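Local atomic coordinates of endopolygalacturonase (Chondrostereum purpureum, PDB entry 1K5C), a protein that probably hydrolyses the alpha-1,4 linkages between galacturonic acid units of polygalacturonate, cutting the pectin chain as a family 28 glycoside hydrolase. Residues 50-58 with 94-102; 3-11 with 17-28. One frame throughout, in Å; residues are numbered along the deposited sequence.

Contact 1. Residues 50-58 with 94-102; sequences TFAKTTLDG and THKPHPFLK
F51 and F100 meet inside the right-handed parallel beta-helix of the family 28 glycoside hydrolases, where the end of strand 49-51 and the loop after it pack against the loop leading into strand 101-104. The rings form a T-shaped pair, their planes at 83°, with the CE1-CZ edge of F100 over the face of F51; F100 CZ comes to 3.5 Å from F51 CD1. F100 reaches that face because its CG lies anti to the backbone N (chi1 -180°). Were F51 shortened to an alanine, the edge of F100 would probably lose the face it meets and the ring be freer to turn. F77 touches both rings, and F61 also packs on F51. Further along, T54 CG2 rests on P97 CG at 3.7 Å, while T54 O takes a bond from a water that also lies 2.6 Å from H95 ND1. L56 O, buried here without a polar partner, faces P97 CG. D57 OD1 accepts from the other ring nitrogen, H95 NE2, at 3.0 Å, so D57 and the water hold the imidazole from both nitrogens. This His-carboxylate pair has its carboxylate and ring planes only 29° apart, although the oxygen sits somewhat out of the ring plane. At G58 the two segments run close: G58 CA points a hydrogen at P99 O, 3.5 Å away, and one water accepts from both G58 N and H98 N, each bond 3.0 Å long.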
loop_
_atom_site.group_PDB
_atom_site.type_symbol
_atom_site.label_atom_id
_atom_site.label_comp_id
_atom_site.label_asym_id
_atom_site.label_seq_id
_atom_site.Cartn_x
_atom_site.Cartn_y
_atom_site.Cartn_z
ATOM N N THR A 50 -17.087 -8.257 -12.062
ATOM C CA THR A 50 -16.553 -9.542 -11.565
ATOM C C THR A 50 -15.580 -10.107 -12.571
ATOM O O THR A 50 -15.868 -10.108 -13.783
ATOM C CB THR A 50 -17.722 -10.512 -11.294
ATOM O OG1 THR A 50 -18.580 -9.943 -10.287
ATOM C CG2 THR A 50 -17.236 -11.875 -10.777
ATOM N N PHE A 51 -14.437 -10.614 -12.106
ATOM C CA PHE A 51 -13.394 -11.117 -13.015
ATOM C C PHE A 51 -13.366 -12.638 -12.903
ATOM O O PHE A 51 -13.001 -13.225 -11.861
ATOM C CB PHE A 51 -12.046 -10.527 -12.615
ATOM C CG PHE A 51 -11.980 -9.046 -12.910
ATOM C CD1 PHE A 51 -12.678 -8.097 -12.129
ATOM C CD2 PHE A 51 -11.197 -8.572 -13.984
ATOM C CE1 PHE A 51 -12.627 -6.759 -12.425
ATOM C CE2 PHE A 51 -11.129 -7.202 -14.249
ATOM C CZ PHE A 51 -11.853 -6.296 -13.465
ATOM N N ALA A 52 -13.798 -13.313 -13.983
ATOM C CA ALA A 52 -13.761 -14.778 -14.004
ATOM C C ALA A 52 -12.341 -15.258 -13.808
ATOM O O ALA A 52 -11.357 -14.586 -14.188
ATOM C CB ALA A 52 -14.335 -15.274 -15.351
ATOM N N LYS A 53 -12.187 -16.477 -13.270
ATOM C CA LYS A 53 -10.840 -17.025 -13.054
ATOM C C LYS A 53 -10.074 -17.026 -14.389
ATOM O O LYS A 53 -10.577 -17.485 -15.428
ATOM C CB LYS A 53 -10.888 -18.433 -12.467
ATOM C CG LYS A 53 -9.506 -18.874 -11.977
ATOM C CD LYS A 53 -9.514 -20.181 -11.246
ATOM C CE LYS A 53 -8.097 -20.579 -10.806
ATOM N NZ LYS A 53 -8.104 -21.854 -10.042
ATOM N N THR A 54 -8.840 -16.523 -14.341
ATOM C CA THR A 54 -8.069 -16.254 -15.545
ATOM C C THR A 54 -6.641 -16.742 -15.381
ATOM O O THR A 54 -6.119 -16.850 -14.262
ATOM C CB THR A 54 -8.114 -14.742 -15.844
ATOM O OG1 THR A 54 -7.560 -14.529 -17.157
ATOM C CG2 THR A 54 -7.380 -13.899 -14.811
ATOM N N THR A 55 -5.992 -16.976 -16.517
ATOM C CA THR A 55 -4.576 -17.341 -16.564
ATOM C C THR A 55 -3.722 -16.136 -16.914
ATOM O O THR A 55 -2.463 -16.281 -16.879
ATOM C CB THR A 55 -4.288 -18.511 -17.538
ATOM O OG1 THR A 55 -4.533 -18.036 -18.895
ATOM C CG2 THR A 55 -5.143 -19.692 -17.237
ATOM N N LEU A 56 -4.287 -14.989 -17.251
ATOM C CA LEU A 56 -3.489 -13.824 -17.584
ATOM C C LEU A 56 -2.681 -13.286 -16.432
ATOM O O LEU A 56 -3.132 -13.353 -15.257
ATOM C CB LEU A 56 -4.375 -12.670 -18.097
ATOM C CG LEU A 56 -5.170 -12.941 -19.363
ATOM C CD1 LEU A 56 -5.928 -11.687 -19.765
ATOM C CD2 LEU A 56 -4.293 -13.438 -20.507
ATOM N N ASP A 57 -1.563 -12.657 -16.757
ATOM C CA ASP A 57 -0.905 -11.791 -15.797
ATOM C C ASP A 57 -1.757 -10.529 -15.551
ATOM O O ASP A 57 -2.513 -10.080 -16.436
ATOM C CB ASP A 57 0.445 -11.324 -16.381
ATOM C CG ASP A 57 1.501 -12.427 -16.394
ATOM O OD1 ASP A 57 1.358 -13.456 -15.766
ATOM O OD2 ASP A 57 2.523 -12.187 -17.097
ATOM N N GLY A 58 -1.643 -9.974 -14.376
ATOM C CA GLY A 58 -2.231 -8.667 -14.133
ATOM C C GLY A 58 -1.380 -7.579 -14.771
ATOM O O GLY A 58 -0.263 -7.808 -15.262
ATOM N N THR A 94 0.318 -21.482 -7.068
ATOM C CA THR A 94 -0.555 -21.161 -8.201
ATOM C C THR A 94 -0.214 -19.758 -8.755
ATOM O O THR A 94 0.211 -18.848 -8.020
ATOM C CB THR A 94 -2.024 -21.177 -7.759
ATOM O OG1 THR A 94 -2.206 -20.231 -6.717
ATOM C CG2 THR A 94 -2.467 -22.585 -7.291
ATOM N N HIS A 95 -0.453 -19.595 -10.069
ATOM C CA HIS A 95 -0.336 -18.241 -10.634
ATOM C C HIS A 95 -1.350 -17.318 -10.001
ATOM O O HIS A 95 -2.527 -17.689 -9.877
ATOM C CB HIS A 95 -0.595 -18.368 -12.145
ATOM C CG HIS A 95 -0.631 -17.037 -12.800
ATOM N ND1 HIS A 95 -1.790 -16.401 -13.197
ATOM C CD2 HIS A 95 0.377 -16.242 -13.189
ATOM C CE1 HIS A 95 -1.495 -15.256 -13.809
ATOM N NE2 HIS A 95 -0.137 -15.120 -13.824
ATOM N N LYS A 96 -0.933 -16.119 -9.611
ATOM C CA LYS A 96 -1.831 -15.092 -9.101
ATOM C C LYS A 96 -1.809 -13.898 -10.062
ATOM O O LYS A 96 -0.770 -13.219 -10.129
ATOM C CB LYS A 96 -1.419 -14.595 -7.698
ATOM C CG LYS A 96 -0.946 -15.669 -6.709
ATOM C CD LYS A 96 -2.047 -16.675 -6.388
ATOM C CE LYS A 96 -1.701 -17.602 -5.184
ATOM N NZ LYS A 96 -0.415 -18.355 -5.319
ATOM N N PRO A 97 -2.877 -13.522 -10.759
ATOM C CA PRO A 97 -2.852 -12.287 -11.529
ATOM C C PRO A 97 -2.625 -11.092 -10.583
ATOM O O PRO A 97 -3.392 -10.906 -9.628
ATOM C CB PRO A 97 -4.245 -12.251 -12.171
ATOM C CG PRO A 97 -4.718 -13.709 -12.216
ATOM C CD PRO A 97 -4.123 -14.281 -10.922
ATOM N N HIS A 98 -1.583 -10.315 -10.864
ATOM C CA HIS A 98 -1.275 -9.198 -9.963
ATOM C C HIS A 98 -0.526 -8.126 -10.738
ATOM O O HIS A 98 0.179 -8.470 -11.719
ATOM C CB HIS A 98 -0.466 -9.637 -8.733
ATOM C CG HIS A 98 0.936 -10.080 -9.060
ATOM N ND1 HIS A 98 2.078 -9.332 -8.894
ATOM C CD2 HIS A 98 1.322 -11.281 -9.614
ATOM C CE1 HIS A 98 3.125 -10.066 -9.290
ATOM N NE2 HIS A 98 2.688 -11.194 -9.724
ATOM N N PRO A 99 -0.641 -6.866 -10.345
ATOM C CA PRO A 99 -1.687 -6.365 -9.422
ATOM C C PRO A 99 -3.051 -6.627 -10.042
ATOM O O PRO A 99 -3.177 -6.931 -11.243
ATOM C CB PRO A 99 -1.354 -4.857 -9.332
ATOM C CG PRO A 99 -0.815 -4.545 -10.702
ATOM C CD PRO A 99 0.015 -5.767 -11.066
ATOM N N PHE A 100 -4.107 -6.449 -9.231
ATOM C CA PHE A 100 -5.464 -6.601 -9.765
ATOM C C PHE A 100 -5.829 -5.371 -10.590
ATOM O O PHE A 100 -6.172 -5.481 -11.776
ATOM C CB PHE A 100 -6.385 -6.916 -8.585
ATOM C CG PHE A 100 -7.847 -7.124 -8.927
ATOM C CD1 PHE A 100 -8.282 -7.478 -10.206
ATOM C CD2 PHE A 100 -8.793 -6.976 -7.923
ATOM C CE1 PHE A 100 -9.645 -7.655 -10.442
ATOM C CE2 PHE A 100 -10.138 -7.144 -8.145
ATOM C CZ PHE A 100 -10.584 -7.482 -9.430
ATOM N N LEU A 101 -5.793 -4.194 -9.919
ATOM C CA LEU A 101 -6.051 -2.918 -10.564
ATOM C C LEU A 101 -4.753 -2.128 -10.700
ATOM O O LEU A 101 -3.902 -2.165 -9.816
ATOM C CB LEU A 101 -7.000 -2.047 -9.721
ATOM C CG LEU A 101 -8.477 -2.358 -9.762
ATOM C CD1 LEU A 101 -8.842 -3.676 -9.280
ATOM C CD2 LEU A 101 -9.245 -1.263 -9.020
ATOM N N LYS A 102 -4.686 -1.350 -11.789
ATOM C CA LYS A 102 -3.599 -0.380 -12.012
ATOM C C LYS A 102 -4.231 0.960 -12.333
ATOM O O LYS A 102 -5.071 1.054 -13.227
ATOM C CB LYS A 102 -2.719 -0.839 -13.190
ATOM C CG LYS A 102 -1.688 0.167 -13.669
ATOM C CD LYS A 102 -0.709 0.466 -12.574
ATOM C CE LYS A 102 0.713 0.325 -12.991
ATOM N NZ LYS A 102 1.646 0.679 -11.881
HETATM O O HOH W 1 -4.027 -17.632 -12.939
HETATM O O HOH W 2 0.447 -11.484 -12.790
#

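Contact 2. Residues 3-11 with 17-28; sequences CTVKSVDDA and CSAVTLNGFTVP
V5 N to T21 O at 2.8 Å, N23 N to V5 O at 2.9 Å and T21 N to C3 O are the three hydrogen bonds by which 4-5 and 19-22 pair as parallel strands at the N-terminal end of the beta-helix. V5 thus bonds to T21 and N23, the residues on either side of its bridge partner L22, as parallel pairing requires. Just before the ladder, C3 and C17 are joined by a disulfide with chi3 of -88°. On one face T4 and T21 lie side by side, and T4 CG2 touches the amide of N23, 3.6 Å from OD1. On the other face V5 spreads its two methyls: CG1, anti to the backbone N (chi1 176°), meets L22 CD1 at 3.8 Å, whereas CG2 turns to V20 CG1. Past the ladder the F25 ring lies against the backbone of 6-7, with S7 N over its centre and 3.8 Å from CE2; this buried N-H has no polar partner in the model. The turn is tied within itself, S7 OG accepting from D10 N as an ST motif and D10 OD2 from K6 N. V8 CG1 then packs on V27 CG1, 4.0 Å away. Around this end of the helix, strand 19-22 pairs onward with 42-45 and strand 25-27 with 49-51, while L33 and L35 of strand 33-35 pack against F25, L22 and A11.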
loop_
_atom_site.group_PDB
_atom_site.type_symbol
_atom_site.label_atom_id
_atom_site.label_comp_id
_atom_site.label_asym_id
_atom_site.label_seq_id
_atom_site.Cartn_x
_atom_site.Cartn_y
_atom_site.Cartn_z
ATOM N N CYS A 3 -21.210 6.068 -24.582
ATOM C CA CYS A 3 -20.449 6.439 -23.384
ATOM C C CYS A 3 -20.792 5.552 -22.211
ATOM O O CYS A 3 -20.388 5.860 -21.073
ATOM C CB CYS A 3 -20.630 7.929 -23.073
ATOM S SG CYS A 3 -19.954 8.995 -24.402
ATOM N N THR A 4 -21.455 4.436 -22.436
ATOM C CA THR A 4 -21.710 3.431 -21.391
ATOM C C THR A 4 -20.928 2.200 -21.761
ATOM O O THR A 4 -21.067 1.650 -22.837
ATOM C CB THR A 4 -23.197 3.064 -21.313
ATOM O OG1 THR A 4 -23.890 4.267 -20.990
ATOM C CG2 THR A 4 -23.549 2.081 -20.187
ATOM N N VAL A 5 -20.127 1.747 -20.831
ATOM C CA VAL A 5 -19.289 0.556 -21.005
ATOM C C VAL A 5 -20.009 -0.639 -20.424
ATOM O O VAL A 5 -20.285 -0.671 -19.217
ATOM C CB VAL A 5 -17.924 0.759 -20.337
ATOM C CG1 VAL A 5 -17.070 -0.509 -20.436
ATOM C CG2 VAL A 5 -17.246 1.951 -20.985
ATOM N N LYS A 6 -20.309 -1.595 -21.305
ATOM C CA LYS A 6 -21.068 -2.762 -20.915
ATOM C C LYS A 6 -20.267 -4.063 -21.067
ATOM O O LYS A 6 -20.801 -5.132 -20.739
ATOM C CB LYS A 6 -22.363 -2.856 -21.811
ATOM C CG LYS A 6 -23.198 -1.539 -21.663
ATOM C CD LYS A 6 -24.557 -1.804 -22.255
ATOM C CE LYS A 6 -25.582 -0.698 -21.994
ATOM N NZ LYS A 6 -26.543 -0.572 -23.132
ATOM N N SER A 7 -19.045 -3.979 -21.534
ATOM C CA SER A 7 -18.212 -5.135 -21.854
ATOM C C SER A 7 -16.772 -4.675 -22.043
ATOM O O SER A 7 -16.553 -3.463 -22.143
ATOM C CB SER A 7 -18.646 -5.806 -23.205
ATOM O OG SER A 7 -18.259 -4.903 -24.253
ATOM N N VAL A 8 -15.854 -5.641 -22.073
ATOM C CA VAL A 8 -14.452 -5.289 -22.307
ATOM C C VAL A 8 -14.358 -4.641 -23.676
ATOM O O VAL A 8 -13.547 -3.743 -23.839
ATOM C CB VAL A 8 -13.494 -6.479 -22.139
ATOM C CG1 VAL A 8 -13.573 -7.019 -20.706
ATOM C CG2 VAL A 8 -13.676 -7.625 -23.089
ATOM N N ASP A 9 -15.107 -5.021 -24.680
ATOM C CA ASP A 9 -14.967 -4.379 -25.979
ATOM C C ASP A 9 -15.537 -2.958 -25.974
ATOM O O ASP A 9 -14.938 -2.115 -26.692
ATOM C CB ASP A 9 -15.610 -5.289 -27.053
ATOM C CG ASP A 9 -14.886 -6.646 -26.918
ATOM O OD1 ASP A 9 -13.658 -6.740 -27.182
ATOM O OD2 ASP A 9 -15.562 -7.627 -26.486
ATOM N N ASP A 10 -16.552 -2.627 -25.221
ATOM C CA ASP A 10 -17.062 -1.247 -25.167
ATOM C C ASP A 10 -16.017 -0.300 -24.641
ATOM O O ASP A 10 -16.055 0.910 -24.878
ATOM C CB ASP A 10 -18.276 -1.200 -24.188
ATOM C CG ASP A 10 -19.577 -1.669 -24.799
ATOM O OD1 ASP A 10 -19.655 -1.905 -26.056
ATOM O OD2 ASP A 10 -20.548 -1.818 -24.046
ATOM N N ALA A 11 -15.085 -0.818 -23.830
ATOM C CA ALA A 11 -14.153 0.054 -23.143
ATOM C C ALA A 11 -13.254 0.831 -24.047
ATOM O O ALA A 11 -12.853 1.907 -23.682
ATOM C CB ALA A 11 -13.322 -0.793 -22.177
ATOM N N CYS A 17 -16.056 11.022 -24.841
ATOM C CA CYS A 17 -16.967 11.146 -23.717
ATOM C C CYS A 17 -16.370 11.922 -22.565
ATOM O O CYS A 17 -15.283 11.592 -22.085
ATOM C CB CYS A 17 -17.296 9.742 -23.155
ATOM S SG CYS A 17 -17.971 8.582 -24.371
ATOM N N SER A 18 -17.119 12.920 -22.052
ATOM C CA SER A 18 -16.718 13.534 -20.787
ATOM C C SER A 18 -17.450 12.902 -19.591
ATOM O O SER A 18 -17.043 13.157 -18.427
ATOM C CB SER A 18 -16.977 15.053 -20.755
ATOM O OG SER A 18 -18.373 15.299 -20.853
ATOM N N ALA A 19 -18.492 12.098 -19.847
ATOM C CA ALA A 19 -19.224 11.402 -18.783
ATOM C C ALA A 19 -19.348 9.964 -19.247
ATOM O O ALA A 19 -20.088 9.646 -20.199
ATOM C CB ALA A 19 -20.588 12.015 -18.562
ATOM N N VAL A 20 -18.620 9.060 -18.610
ATOM C CA VAL A 20 -18.609 7.638 -18.934
ATOM C C VAL A 20 -19.360 6.891 -17.822
ATOM O O VAL A 20 -19.088 7.194 -16.641
ATOM C CB VAL A 20 -17.168 7.119 -19.040
ATOM C CG1 VAL A 20 -17.104 5.595 -19.241
ATOM C CG2 VAL A 20 -16.463 7.815 -20.211
ATOM N N THR A 21 -20.238 5.985 -18.170
ATOM C CA THR A 21 -20.862 5.116 -17.202
ATOM C C THR A 21 -20.295 3.719 -17.353
ATOM O O THR A 21 -20.331 3.176 -18.448
ATOM C CB THR A 21 -22.390 5.070 -17.421
ATOM O OG1 THR A 21 -22.883 6.418 -17.317
ATOM C CG2 THR A 21 -23.048 4.239 -16.331
ATOM N N LEU A 22 -19.769 3.196 -16.260
ATOM C CA LEU A 22 -19.184 1.856 -16.264
ATOM C C LEU A 22 -20.251 0.951 -15.644
ATOM O O LEU A 22 -20.451 0.963 -14.420
ATOM C CB LEU A 22 -17.837 1.924 -15.505
ATOM C CG LEU A 22 -17.105 0.610 -15.352
ATOM C CD1 LEU A 22 -16.759 0.034 -16.699
ATOM C CD2 LEU A 22 -15.828 1.010 -14.541
ATOM N N ASN A 23 -20.956 0.191 -16.492
ATOM C CA ASN A 23 -21.959 -0.738 -15.982
ATOM C C ASN A 23 -21.284 -1.981 -15.352
ATOM O O ASN A 23 -20.086 -2.207 -15.477
ATOM C CB ASN A 23 -22.935 -1.127 -17.080
ATOM C CG ASN A 23 -24.040 -0.138 -17.355
ATOM O OD1 ASN A 23 -24.013 0.926 -16.810
ATOM N ND2 ASN A 23 -25.061 -0.518 -18.156
ATOM N N GLY A 24 -22.102 -2.738 -14.639
ATOM C CA GLY A 24 -21.642 -4.053 -14.072
ATOM C C GLY A 24 -21.689 -5.116 -15.175
ATOM O O GLY A 24 -22.541 -5.141 -16.055
ATOM N N PHE A 25 -20.667 -5.997 -15.125
ATOM C CA PHE A 25 -20.527 -7.123 -16.058
ATOM C C PHE A 25 -19.398 -7.993 -15.553
ATOM O O PHE A 25 -18.693 -7.650 -14.593
ATOM C CB PHE A 25 -20.282 -6.678 -17.526
ATOM C CG PHE A 25 -19.118 -5.757 -17.752
ATOM C CD1 PHE A 25 -17.840 -6.249 -18.086
ATOM C CD2 PHE A 25 -19.294 -4.392 -17.676
ATOM C CE1 PHE A 25 -16.796 -5.376 -18.338
ATOM C CE2 PHE A 25 -18.258 -3.495 -17.896
ATOM C CZ PHE A 25 -17.014 -3.999 -18.228
ATOM N N THR A 26 -19.249 -9.165 -16.203
ATOM C CA THR A 26 -18.103 -10.030 -15.954
ATOM C C THR A 26 -17.039 -9.795 -16.992
ATOM O O THR A 26 -17.336 -9.738 -18.204
ATOM C CB THR A 26 -18.524 -11.493 -15.998
ATOM O OG1 THR A 26 -19.432 -11.700 -14.912
ATOM C CG2 THR A 26 -17.342 -12.428 -15.839
ATOM N N VAL A 27 -15.780 -9.663 -16.559
ATOM C CA VAL A 27 -14.621 -9.687 -17.445
ATOM C C VAL A 27 -14.279 -11.174 -17.671
ATOM O O VAL A 27 -13.876 -11.859 -16.713
ATOM C CB VAL A 27 -13.452 -8.925 -16.816
ATOM C CG1 VAL A 27 -12.186 -9.109 -17.649
ATOM C CG2 VAL A 27 -13.833 -7.458 -16.656
ATOM N N PRO A 28 -14.459 -11.671 -18.880
ATOM C CA PRO A 28 -14.276 -13.127 -19.106
ATOM C C PRO A 28 -12.842 -13.502 -18.954
ATOM O O PRO A 28 -11.913 -12.726 -19.127
ATOM C CB PRO A 28 -14.773 -13.343 -20.565
ATOM C CG PRO A 28 -15.597 -12.127 -20.869
ATOM C CD PRO A 28 -14.954 -10.987 -20.109
HETATM O O HOH W 3 -23.346 -5.049 -19.287
#

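Both contacts belong to the N-terminal part of the beta-helix, on the same side of the chain's centre, and their centres lie 19 Å apart. They share a seam: strands 25-27 and 49-51 are neighbours, T50 probably bonds through its backbone to F25 and V27, and F51 packs on V27. Contact 2 is strand pairing at the end of the solenoid, reinforced by a covalent bridge and away from the annotated sites. Contact 1 joins the end of strand 49-51 and its following loop to the loop before strand 101-104 through side chains and water, its aromatic pair in the core and its histidine and aspartate at the surface; the side chain of H98 lies about 7 Å from that of the galacturonate-binding N151.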